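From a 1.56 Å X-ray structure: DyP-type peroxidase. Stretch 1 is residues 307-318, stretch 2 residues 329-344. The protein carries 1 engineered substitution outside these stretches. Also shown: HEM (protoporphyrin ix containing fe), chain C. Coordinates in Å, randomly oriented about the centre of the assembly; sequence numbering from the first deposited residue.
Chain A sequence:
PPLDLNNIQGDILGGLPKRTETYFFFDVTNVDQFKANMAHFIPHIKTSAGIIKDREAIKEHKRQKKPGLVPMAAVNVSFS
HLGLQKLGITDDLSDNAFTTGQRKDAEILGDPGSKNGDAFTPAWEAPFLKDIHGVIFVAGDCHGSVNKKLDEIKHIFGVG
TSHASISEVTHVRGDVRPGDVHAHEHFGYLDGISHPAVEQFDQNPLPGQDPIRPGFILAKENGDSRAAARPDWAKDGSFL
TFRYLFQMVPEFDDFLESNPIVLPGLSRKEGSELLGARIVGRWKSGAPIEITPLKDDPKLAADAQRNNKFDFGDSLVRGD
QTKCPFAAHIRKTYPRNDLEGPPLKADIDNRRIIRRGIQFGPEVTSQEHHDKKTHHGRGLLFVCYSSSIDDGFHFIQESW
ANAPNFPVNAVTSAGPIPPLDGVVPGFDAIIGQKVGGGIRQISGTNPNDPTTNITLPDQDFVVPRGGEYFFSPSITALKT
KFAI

Stretch 1 307-318: NNKFDFGDSLVR
Stretch 2, residues 329-344: HIRKTYPRNDLEGPPL

Stretch 1 is mostly loop and lies against stretch 2, where helix 329-333 and helix 337-340 flank a short turn. The two bury 743 Å² between them. The CA atoms of Asp311 and Arg336 are 5.2 Å apart, and those of Leu316 and Asp338 are 6.0 Å apart.

Asn308 (phi/psi -128/10, chi1 t) points its CB sideways, but its amide reaches Arg336. Arg336 NH2 donates to Asn308 OD1 at 2.8 Å, and Arg336 NH1 donates to Asn308 O at 3.1 Å. Arg336 NH2 also donates to HEM O1D at 2.9 Å, so this arginine links the loop to the heme propionate. His329 binds the iron, NE2 to HEM FE 2.2 Å.

Phe310 is extended (-160/155, chi1 p, chi2 -87°). The Arg336 guanidinium (chi1 m, then t and t) lies flat on its ring, with centres 3.9 Å apart and planes at 8°. Arg336 NH1 also donates to Phe310 O at 2.9 Å. Ile330 meets the ring edge, CD1 to Phe310 CZ 3.8 Å.

Asp311 (-137/4, chi1 p) accepts from the start of the second helix: Asn337 N donates to Asp311 O at 2.9 Å. Arg336, at the N-cap position, has phi/psi 51/-134. Asp311 OD1 takes a bond from Gly313 N at 2.9 Å, closing a local turn.

Phe312 has positive phi (74/7, chi1 m), and its CB points toward stretch 2. Arg331, extended with all of chi1 to chi3 t, lays its guanidinium flat on the ring, centres 4.3 Å apart and planes at 5°. The cation is off-centre; Arg331 CD sits over the face, 3.8 Å from the Phe312 ring centroid. Pro335 O lies at the ring edge, 3.4 Å from Phe312 CD2.

Gly313 also has positive phi (49/-132), which favours glycine. Asn337 ND2 (chi1 m) donates weakly to Gly313 O at 3.3 Å.

Ser315 (-66/-34, chi1 p) gives its OG proton to Phe312 O at 2.6 Å and accepts from Arg331 NH2 at 2.9 Å. Arg331 also forms a salt bridge with Asp338, NE to OD2 2.8 Å, and its NH2 donates to Asp338 OD1 at 2.8 Å. Water 2 joins Ser315 OG, 2.9 Å away, to Arg331 NH1, 3.0 Å away.

Leu316 (-61/-52, chi1 t, chi2 p) brings CB to 3.5 Å from Asp338 OD1. Water 1 accepts from Leu316 N at 3.1 Å. Val317 (-66/-29, chi1 t) ends the contact, CG2 to Pro343 CD 3.7 Å; the peptide before Pro343 is cis.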

ATOM      1  N   ASN A 307      14.223  14.796   0.761  1.00 15.63           N
ATOM      2  CA  ASN A 307      12.922  14.784   0.118  1.00 14.51           C
ATOM      3  C   ASN A 307      11.789  14.348   1.079  1.00 13.64           C
ATOM      4  O   ASN A 307      10.639  14.366   0.625  1.00 14.56           O
ATOM      5  CB  ASN A 307      12.958  13.940  -1.127  1.00 15.80           C
ATOM      6  CG  ASN A 307      13.112  12.452  -0.864  1.00 16.65           C
ATOM      7  OD1 ASN A 307      13.042  11.964   0.257  1.00 15.65           O
ATOM      8  ND2 ASN A 307      13.298  11.714  -1.958  1.00 17.54           N
ATOM      9  N   ASN A 308      12.087  13.977   2.313  1.00 14.57           N
ATOM     10  CA  ASN A 308      11.034  13.593   3.261  1.00 14.43           C
ATOM     11  C   ASN A 308      11.076  14.306   4.594  1.00 15.15           C
ATOM     12  O   ASN A 308      10.414  13.958   5.539  1.00 15.12           O
ATOM     13  CB  ASN A 308      11.002  12.053   3.327  1.00 14.35           C
ATOM     14  CG  ASN A 308       9.648  11.544   3.769  1.00 13.67           C
ATOM     15  OD1 ASN A 308       8.635  12.073   3.367  1.00 14.33           O
ATOM     16  ND2 ASN A 308       9.675  10.492   4.536  1.00 14.10           N
ATOM     17  N   LYS A 309      11.923  15.346   4.679  1.00 15.83           N
ATOM     18  CA  LYS A 309      12.109  16.070   5.950  1.00 17.35           C
ATOM     19  C   LYS A 309      11.150  17.247   5.987  1.00 16.96           C
ATOM     20  O   LYS A 309      11.484  18.420   5.638  1.00 17.93           O
ATOM     21  CB  LYS A 309      13.566  16.626   5.940  1.00 20.02           C
ATOM     22  CG  LYS A 309      13.855  17.519   7.105  1.00 24.71           C
ATOM     23  CD  LYS A 309      13.842  16.736   8.344  1.00 28.53           C
ATOM     24  CE  LYS A 309      15.073  17.065   9.201  1.00 32.82           C
ATOM     25  NZ  LYS A 309      14.564  17.049  10.595  1.00 36.03           N
ATOM     26  N   PHE A 310       9.921  16.955   6.368  1.00 14.51           N
ATOM     27  CA  PHE A 310       8.850  17.968   6.539  1.00 13.86           C
ATOM     28  C   PHE A 310       7.821  17.326   7.437  1.00 13.35           C
ATOM     29  O   PHE A 310       7.785  16.076   7.560  1.00 13.41           O
ATOM     30  CB  PHE A 310       8.220  18.413   5.224  1.00 13.58           C
ATOM     31  CG  PHE A 310       7.597  17.278   4.414  1.00 12.88           C
ATOM     32  CD1 PHE A 310       8.356  16.553   3.553  1.00 12.31           C
ATOM     33  CD2 PHE A 310       6.256  16.984   4.550  1.00 12.63           C
ATOM     34  CE1 PHE A 310       7.813  15.532   2.811  1.00 12.36           C
ATOM     35  CE2 PHE A 310       5.697  15.995   3.827  1.00 12.22           C
ATOM     36  CZ  PHE A 310       6.454  15.282   2.979  1.00 12.24           C
ATOM     37  N   ASP A 311       7.053  18.138   8.153  1.00 13.02           N
ATOM     38  CA  ASP A 311       6.072  17.631   9.064  1.00 12.87           C
ATOM     39  C   ASP A 311       4.729  18.374   9.003  1.00 12.29           C
ATOM     40  O   ASP A 311       3.848  18.085   9.769  1.00 12.56           O
ATOM     41  CB  ASP A 311       6.614  17.596  10.482  1.00 17.53           C
ATOM     42  CG  ASP A 311       7.017  18.982  10.990  1.00 21.42           C
ATOM     43  OD1 ASP A 311       6.767  20.017  10.379  1.00 18.10           O
ATOM     44  OD2 ASP A 311       7.656  19.053  12.055  1.00 27.07           O
ATOM     45  N   PHE A 312       4.603  19.335   8.075  1.00 12.02           N
ATOM     46  CA  PHE A 312       3.431  20.231   7.959  1.00 12.30           C
ATOM     47  C   PHE A 312       3.323  21.340   9.036  1.00 13.63           C
ATOM     48  O   PHE A 312       2.377  22.129   9.010  1.00 14.11           O
ATOM     49  CB  PHE A 312       2.087  19.502   7.783  1.00 13.69           C
ATOM     50  CG  PHE A 312       2.109  18.405   6.730  1.00 13.12           C
ATOM     51  CD1 PHE A 312       2.384  18.657   5.432  1.00 13.61           C
ATOM     52  CD2 PHE A 312       1.724  17.144   7.069  1.00 13.97           C
ATOM     53  CE1 PHE A 312       2.398  17.674   4.464  1.00 13.18           C
ATOM     54  CE2 PHE A 312       1.714  16.112   6.112  1.00 12.59           C
ATOM     55  CZ  PHE A 312       2.038  16.412   4.827  1.00 11.26           C
ATOM     56  N   GLY A 313       4.350  21.437   9.831  1.00 14.90           N
ATOM     57  CA  GLY A 313       4.472  22.486  10.833  1.00 16.17           C
ATOM     58  C   GLY A 313       3.234  22.612  11.657  1.00 16.04           C
ATOM     59  O   GLY A 313       2.676  21.646  12.150  1.00 16.54           O
ATOM     60  N   ASP A 314       2.747  23.847  11.835  1.00 15.63           N
ATOM     61  CA  ASP A 314       1.485  24.083  12.490  1.00 14.06           C
ATOM     62  C   ASP A 314       0.444  24.641  11.467  1.00 14.27           C
ATOM     63  O   ASP A 314      -0.527  25.303  11.833  1.00 13.88           O
ATOM     64  CB  ASP A 314       1.635  25.065  13.692  1.00 15.46           C
ATOM     65  CG  ASP A 314       2.142  26.444  13.239  1.00 17.71           C
ATOM     66  OD1 ASP A 314       2.536  26.641  12.076  1.00 17.54           O
ATOM     67  OD2 ASP A 314       2.134  27.378  14.084  1.00 22.06           O
ATOM     68  N   SER A 315       0.560  24.221  10.185  1.00 11.98           N
ATOM     69  CA  SER A 315      -0.294  24.794   9.159  1.00 12.37           C
ATOM     70  C   SER A 315      -1.765  24.453   9.367  1.00 11.37           C
ATOM     71  O   SER A 315      -2.665  25.231   9.046  1.00 13.23           O
ATOM     72  CB  SER A 315       0.213  24.455   7.786  1.00 12.95           C
ATOM     73  OG  SER A 315       0.316  23.023   7.655  1.00 13.24           O
ATOM     74  N   LEU A 316      -2.051  23.258   9.883  1.00 11.16           N
ATOM     75  CA  LEU A 316      -3.417  22.903  10.167  1.00 12.23           C
ATOM     76  C   LEU A 316      -4.068  23.831  11.189  1.00 12.82           C
ATOM     77  O   LEU A 316      -5.155  24.402  10.884  1.00 12.11           O
ATOM     78  CB  LEU A 316      -3.595  21.420  10.507  1.00 11.28           C
ATOM     79  CG  LEU A 316      -5.039  20.970  10.768  1.00 11.53           C
ATOM     80  CD1 LEU A 316      -5.990  21.197   9.642  1.00 12.29           C
ATOM     81  CD2 LEU A 316      -5.050  19.524  11.182  1.00 12.35           C
ATOM     82  N   VAL A 317      -3.441  24.040  12.339  1.00 13.23           N
ATOM     83  CA  VAL A 317      -4.047  24.913  13.412  1.00 15.32           C
ATOM     84  C   VAL A 317      -4.143  26.392  12.931  1.00 15.24           C
ATOM     85  O   VAL A 317      -5.110  27.118  13.241  1.00 16.64           O
ATOM     86  CB  VAL A 317      -3.196  24.752  14.695  1.00 17.72           C
ATOM     87  CG1 VAL A 317      -3.360  25.879  15.719  1.00 21.20           C
ATOM     88  CG2 VAL A 317      -3.537  23.417  15.305  1.00 17.90           C
ATOM     89  N   ARG A 318      -3.244  26.760  12.062  1.00 15.07           N
ATOM     90  CA  ARG A 318      -3.301  28.074  11.380  1.00 15.54           C
ATOM     91  C   ARG A 318      -4.289  28.158  10.243  1.00 16.33           C
ATOM     92  O   ARG A 318      -4.538  29.272   9.736  1.00 17.87           O
ATOM     93  CB  ARG A 318      -1.921  28.517  10.873  1.00 15.62           C
ATOM     94  CG  ARG A 318      -0.941  28.826  12.003  1.00 17.92           C
ATOM     95  CD  ARG A 318       0.347  29.438  11.558  1.00 18.27           C
ATOM     96  NE  ARG A 318       1.043  28.598  10.631  1.00 19.16           N
ATOM     97  CZ  ARG A 318       1.074  28.740   9.319  1.00 18.54           C
ATOM     98  NH1 ARG A 318       0.446  29.738   8.695  1.00 18.46           N
ATOM     99  NH2 ARG A 318       1.719  27.832   8.631  1.00 19.57           N
ATOM    100  N   HIS A 329      -3.043  13.578  -0.886  1.00  8.32           N
ATOM    101  CA  HIS A 329      -2.987  12.141  -0.559  1.00  8.67           C
ATOM    102  C   HIS A 329      -2.032  11.765   0.509  1.00  8.49           C
ATOM    103  O   HIS A 329      -2.366  11.068   1.428  1.00  9.99           O
ATOM    104  CB  HIS A 329      -2.676  11.399  -1.823  1.00  8.91           C
ATOM    105  CG  HIS A 329      -2.486   9.939  -1.634  1.00  8.94           C
ATOM    106  ND1 HIS A 329      -3.453   9.111  -1.127  1.00  9.45           N
ATOM    107  CD2 HIS A 329      -1.439   9.140  -1.949  1.00  9.60           C
ATOM    108  CE1 HIS A 329      -3.005   7.860  -1.138  1.00 10.26           C
ATOM    109  NE2 HIS A 329      -1.759   7.862  -1.562  1.00 10.98           N
ATOM    110  N   ILE A 330      -0.839  12.318   0.463  1.00  8.01           N
ATOM    111  CA  ILE A 330       0.157  11.878   1.465  1.00  8.41           C
ATOM    112  C   ILE A 330      -0.235  12.381   2.845  1.00  9.28           C
ATOM    113  O   ILE A 330       0.165  11.806   3.855  1.00  9.01           O
ATOM    114  CB  ILE A 330       1.641  12.300   1.158  1.00  9.00           C
ATOM    115  CG1 ILE A 330       1.861  13.823   1.284  1.00  9.49           C
ATOM    116  CG2 ILE A 330       2.042  11.718  -0.184  1.00 10.60           C
ATOM    117  CD1 ILE A 330       3.327  14.231   1.101  1.00 11.78           C
ATOM    118  N   ARG A 331      -0.937  13.523   2.899  1.00  8.98           N
ATOM    119  CA  ARG A 331      -1.336  14.094   4.170  1.00 10.07           C
ATOM    120  C   ARG A 331      -2.516  13.375   4.801  1.00 10.20           C
ATOM    121  O   ARG A 331      -2.622  13.275   6.042  1.00 10.88           O
ATOM    122  CB  ARG A 331      -1.617  15.618   3.978  1.00  9.72           C
ATOM    123  CG  ARG A 331      -1.808  16.459   5.238  1.00 11.10           C
ATOM    124  CD  ARG A 331      -1.610  17.924   4.799  1.00 11.86           C
ATOM    125  NE  ARG A 331      -1.722  18.751   6.012  1.00 10.39           N
ATOM    126  CZ  ARG A 331      -1.337  20.017   6.041  1.00 11.60           C
ATOM    127  NH1 ARG A 331      -1.016  20.610   4.903  1.00 13.73           N
ATOM    128  NH2 ARG A 331      -1.353  20.645   7.167  1.00 12.83           N
ATOM    129  N   LYS A 332      -3.435  12.902   3.956  1.00  9.94           N
ATOM    130  CA  LYS A 332      -4.531  12.036   4.330  1.00 10.89           C
ATOM    131  C   LYS A 332      -4.022  10.688   4.824  1.00 10.42           C
ATOM    132  O   LYS A 332      -4.624  10.140   5.745  1.00 14.03           O
ATOM    133  CB  LYS A 332      -5.477  11.810   3.167  1.00 10.45           C
ATOM    134  CG  LYS A 332      -6.367  12.976   2.874  1.00 10.09           C
ATOM    135  CD  LYS A 332      -7.623  13.023   3.772  1.00 11.39           C
ATOM    136  CE  LYS A 332      -8.685  13.958   3.288  1.00 11.54           C
ATOM    137  NZ  LYS A 332      -9.885  13.787   4.106  1.00 10.46           N
ATOM    138  N   THR A 333      -2.885  10.211   4.401  1.00  9.25           N
ATOM    139  CA  THR A 333      -2.451   8.866   4.720  1.00  8.46           C
ATOM    140  C   THR A 333      -1.321   8.824   5.764  1.00  8.92           C
ATOM    141  O   THR A 333      -1.269   7.874   6.503  1.00  9.47           O
ATOM    142  CB  THR A 333      -2.032   8.081   3.460  1.00  9.65           C
ATOM    143  OG1 THR A 333      -0.932   8.745   2.835  1.00 10.19           O
ATOM    144  CG2 THR A 333      -3.226   7.849   2.475  1.00 11.21           C
ATOM    145  N   TYR A 334      -0.564   9.885   5.864  1.00  8.86           N
ATOM    146  CA  TYR A 334       0.357  10.067   7.000  1.00  9.51           C
ATOM    147  C   TYR A 334       0.265  11.543   7.422  1.00  8.52           C
ATOM    148  O   TYR A 334       0.960  12.415   6.883  1.00  9.25           O
ATOM    149  CB  TYR A 334       1.780   9.692   6.670  1.00  9.84           C
ATOM    150  CG  TYR A 334       2.778   9.917   7.801  1.00 10.09           C
ATOM    151  CD1 TYR A 334       2.417   9.820   9.096  1.00 12.60           C
ATOM    152  CD2 TYR A 334       4.103  10.174   7.492  1.00 11.75           C
ATOM    153  CE1 TYR A 334       3.371  10.059  10.106  1.00 11.80           C
ATOM    154  CE2 TYR A 334       5.030  10.386   8.459  1.00 12.79           C
ATOM    155  CZ  TYR A 334       4.659  10.299   9.756  1.00 12.92           C
ATOM    156  OH  TYR A 334       5.658  10.599  10.722  1.00 16.31           O
ATOM    157  N   PRO A 335      -0.548  11.814   8.429  1.00  9.96           N
ATOM    158  CA  PRO A 335      -0.823  13.240   8.817  1.00 10.03           C
ATOM    159  C   PRO A 335       0.327  14.021   9.407  1.00 11.13           C
ATOM    160  O   PRO A 335       0.233  15.254   9.523  1.00 10.87           O
ATOM    161  CB  PRO A 335      -1.977  13.098   9.824  1.00  9.40           C
ATOM    162  CG  PRO A 335      -2.707  11.874   9.351  1.00 10.44           C
ATOM    163  CD  PRO A 335      -1.615  10.932   8.947  1.00  9.74           C
ATOM    164  N   ARG A 336       1.389  13.347   9.840  1.00  9.86           N
ATOM    165  CA  ARG A 336       2.507  14.060  10.480  1.00 11.49           C
ATOM    166  C   ARG A 336       2.019  14.980  11.590  1.00 10.80           C
ATOM    167  O   ARG A 336       1.214  14.578  12.458  1.00 10.60           O
ATOM    168  CB  ARG A 336       3.421  14.752   9.442  1.00 11.74           C
ATOM    169  CG  ARG A 336       3.857  13.739   8.328  1.00 11.66           C
ATOM    170  CD  ARG A 336       4.907  14.305   7.388  1.00 11.92           C
ATOM    171  NE  ARG A 336       5.065  13.430   6.226  1.00 11.26           N
ATOM    172  CZ  ARG A 336       6.203  13.083   5.686  1.00 12.25           C
ATOM    173  NH1 ARG A 336       7.342  13.637   6.084  1.00 13.58           N
ATOM    174  NH2 ARG A 336       6.195  12.173   4.722  1.00 12.42           N
ATOM    175  N   ASN A 337       2.523  16.223  11.616  1.00 11.47           N
ATOM    176  CA  ASN A 337       2.147  17.105  12.740  1.00 12.98           C
ATOM    177  C   ASN A 337       0.700  17.487  12.776  1.00 14.36           C
ATOM    178  O   ASN A 337       0.188  17.951  13.829  1.00 14.29           O
ATOM    179  CB  ASN A 337       2.921  18.389  12.671  1.00 15.37           C
ATOM    180  CG  ASN A 337       4.286  18.282  13.137  1.00 20.29           C
ATOM    181  OD1 ASN A 337       4.732  17.251  13.508  1.00 21.83           O
ATOM    182  ND2 ASN A 337       4.969  19.456  13.223  1.00 22.91           N
ATOM    183  N   ASP A 338      -0.054  17.221  11.708  1.00 12.55           N
ATOM    184  CA  ASP A 338      -1.486  17.518  11.840  1.00 12.33           C
ATOM    185  C   ASP A 338      -2.076  16.815  13.067  1.00 12.50           C
ATOM    186  O   ASP A 338      -2.939  17.396  13.780  1.00 14.18           O
ATOM    187  CB  ASP A 338      -2.261  17.105  10.614  1.00 13.37           C
ATOM    188  CG  ASP A 338      -2.026  17.969   9.417  1.00 14.80           C
ATOM    189  OD1 ASP A 338      -1.308  18.977   9.450  1.00 15.36           O
ATOM    190  OD2 ASP A 338      -2.638  17.594   8.357  1.00 15.19           O
ATOM    191  N   LEU A 339      -1.660  15.536  13.304  1.00 11.39           N
ATOM    192  CA  LEU A 339      -2.089  14.807  14.477  1.00 12.22           C
ATOM    193  C   LEU A 339      -1.057  14.774  15.602  1.00 12.76           C
ATOM    194  O   LEU A 339      -1.484  14.698  16.770  1.00 13.28           O
ATOM    195  CB  LEU A 339      -2.590  13.403  14.185  1.00 12.92           C
ATOM    196  CG  LEU A 339      -3.725  13.268  13.163  1.00 14.43           C
ATOM    197  CD1 LEU A 339      -4.119  11.836  12.902  1.00 14.29           C
ATOM    198  CD2 LEU A 339      -4.944  14.058  13.550  1.00 16.01           C
ATOM    199  N   GLU A 340       0.222  14.828  15.217  1.00 12.97           N
ATOM    200  CA  GLU A 340       1.299  14.621  16.232  1.00 15.01           C
ATOM    201  C   GLU A 340       1.628  15.877  16.930  1.00 15.93           C
ATOM    202  O   GLU A 340       2.141  15.808  18.084  1.00 17.24           O
ATOM    203  CB  GLU A 340       2.540  14.028  15.615  1.00 16.30           C
ATOM    204  CG  GLU A 340       2.356  12.639  15.051  1.00 17.98           C
ATOM    205  CD  GLU A 340       3.703  11.963  14.701  1.00 26.33           C
ATOM    206  OE1 GLU A 340       4.750  12.502  15.187  1.00 34.22           O
ATOM    207  OE2 GLU A 340       3.757  10.861  14.080  1.00 23.38           O
ATOM    208  N   GLY A 341       1.251  17.001  16.323  1.00 14.57           N
ATOM    209  CA  GLY A 341       1.564  18.303  16.969  1.00 16.12           C
ATOM    210  C   GLY A 341       0.402  18.685  17.849  1.00 15.62           C
ATOM    211  O   GLY A 341      -0.602  17.967  17.927  1.00 14.37           O
ATOM    212  N   PRO A 342       0.441  19.909  18.455  1.00 17.57           N
ATOM    213  CA  PRO A 342      -0.714  20.416  19.168  1.00 19.46           C
ATOM    214  C   PRO A 342      -1.905  20.587  18.177  1.00 16.18           C
ATOM    215  O   PRO A 342      -1.661  20.865  17.014  1.00 17.44           O
ATOM    216  CB  PRO A 342      -0.260  21.834  19.593  1.00 20.41           C
ATOM    217  CG  PRO A 342       1.215  21.794  19.580  1.00 20.96           C
ATOM    218  CD  PRO A 342       1.605  20.806  18.517  1.00 18.57           C
ATOM    219  N   PRO A 343      -3.155  20.428  18.620  1.00 15.57           N
ATOM    220  CA  PRO A 343      -3.547  20.235  20.016  1.00 16.23           C
ATOM    221  C   PRO A 343      -3.537  18.778  20.471  1.00 17.67           C
ATOM    222  O   PRO A 343      -3.533  18.501  21.663  1.00 15.80           O
ATOM    223  CB  PRO A 343      -4.987  20.722  20.061  1.00 18.08           C
ATOM    224  CG  PRO A 343      -5.490  20.578  18.662  1.00 16.92           C
ATOM    225  CD  PRO A 343      -4.264  20.826  17.774  1.00 16.93           C
ATOM    226  N   LEU A 344      -3.618  17.825  19.550  1.00 15.05           N
ATOM    227  CA  LEU A 344      -3.837  16.447  19.956  1.00 15.46           C
ATOM    228  C   LEU A 344      -2.590  15.778  20.566  1.00 15.46           C
ATOM    229  O   LEU A 344      -2.753  14.943  21.416  1.00 15.05           O
ATOM    230  CB  LEU A 344      -4.312  15.617  18.771  1.00 15.36           C
ATOM    231  CG  LEU A 344      -5.598  16.144  18.093  1.00 15.74           C
ATOM    232  CD1 LEU A 344      -5.907  15.273  16.836  1.00 15.58           C
ATOM    233  CD2 LEU A 344      -6.721  16.046  19.086  1.00 17.22           C
TER
HETATM  234  CHA HEM C 501       2.217   7.741  -0.507  1.00  9.86           C
HETATM  235  CHB HEM C 501       0.300   6.984  -4.866  1.00  8.76           C
HETATM  236  CHC HEM C 501      -2.862   3.948  -2.875  1.00  8.84           C
HETATM  237  CHD HEM C 501      -1.153   4.935   1.550  1.00  8.61           C
HETATM  238  C1A HEM C 501       2.005   7.820  -1.885  1.00  9.30           C
HETATM  239  C2A HEM C 501       2.770   8.593  -2.813  1.00  9.75           C
HETATM  240  C3A HEM C 501       2.273   8.349  -4.034  1.00  9.96           C
HETATM  241  C4A HEM C 501       1.147   7.485  -3.848  1.00  9.12           C
HETATM  242  CMA HEM C 501       2.704   8.978  -5.314  1.00 10.35           C
HETATM  243  CAA HEM C 501       3.906   9.532  -2.439  1.00  9.79           C
HETATM  244  CBA HEM C 501       5.323   8.973  -2.467  1.00 11.28           C
HETATM  245  CGA HEM C 501       5.585   7.982  -1.364  1.00 12.05           C
HETATM  246  O1A HEM C 501       5.761   8.370  -0.208  1.00 12.34           O
HETATM  247  O2A HEM C 501       5.644   6.765  -1.674  1.00 13.22           O
HETATM  248  C1B HEM C 501      -0.760   6.081  -4.740  1.00 10.33           C
HETATM  249  C2B HEM C 501      -1.516   5.541  -5.775  1.00 10.51           C
HETATM  250  C3B HEM C 501      -2.404   4.648  -5.263  1.00  8.52           C
HETATM  251  C4B HEM C 501      -2.169   4.689  -3.813  1.00  8.47           C
HETATM  252  CMB HEM C 501      -1.410   5.911  -7.234  1.00 11.73           C
HETATM  253  CAB HEM C 501      -3.459   3.798  -5.858  1.00  9.00           C
HETATM  254  CBB HEM C 501      -3.464   3.441  -7.124  1.00  8.64           C
HETATM  255  C1C HEM C 501      -2.788   3.971  -1.516  1.00  8.59           C
HETATM  256  C2C HEM C 501      -3.583   3.315  -0.567  1.00  9.24           C
HETATM  257  C3C HEM C 501      -3.141   3.596   0.693  1.00  9.19           C
HETATM  258  C4C HEM C 501      -1.968   4.419   0.523  1.00  7.88           C
HETATM  259  CMC HEM C 501      -4.731   2.410  -0.926  1.00 10.22           C
HETATM  260  CAC HEM C 501      -3.651   3.250   2.048  1.00  8.70           C
HETATM  261  CBC HEM C 501      -4.947   2.986   2.315  1.00  9.94           C
HETATM  262  C1D HEM C 501      -0.038   5.744   1.312  1.00  8.40           C
HETATM  263  C2D HEM C 501       0.880   6.103   2.437  1.00  8.41           C
HETATM  264  C3D HEM C 501       1.862   6.866   1.820  1.00  8.91           C
HETATM  265  C4D HEM C 501       1.465   6.988   0.427  1.00  9.28           C
HETATM  266  CMD HEM C 501       0.810   5.702   3.855  1.00  8.16           C
HETATM  267  CAD HEM C 501       3.043   7.573   2.476  1.00  9.28           C
HETATM  268  CBD HEM C 501       2.691   8.914   3.037  1.00  9.78           C
HETATM  269  CGD HEM C 501       3.848   9.523   3.790  1.00  9.52           C
HETATM  270  O1D HEM C 501       4.107  10.702   3.443  1.00 10.65           O
HETATM  271  O2D HEM C 501       4.502   8.853   4.563  1.00 11.04           O
HETATM  272  NA  HEM C 501       0.917   7.205  -2.506  1.00  9.36           N
HETATM  273  NB  HEM C 501      -1.214   5.626  -3.547  1.00  8.58           N
HETATM  274  NC  HEM C 501      -1.859   4.766  -0.801  1.00  8.57           N
HETATM  275  ND  HEM C 501       0.313   6.353   0.179  1.00  8.41           N
HETATM  276 FE   HEM C 501      -0.496   6.059  -1.656  1.00  9.01          FE
HETATM  277  O   HOH W   1      -0.119  20.973  10.750  1.00 13.36           O
HETATM  278  O   HOH W   2       1.127  22.714   4.928  1.00 19.70           O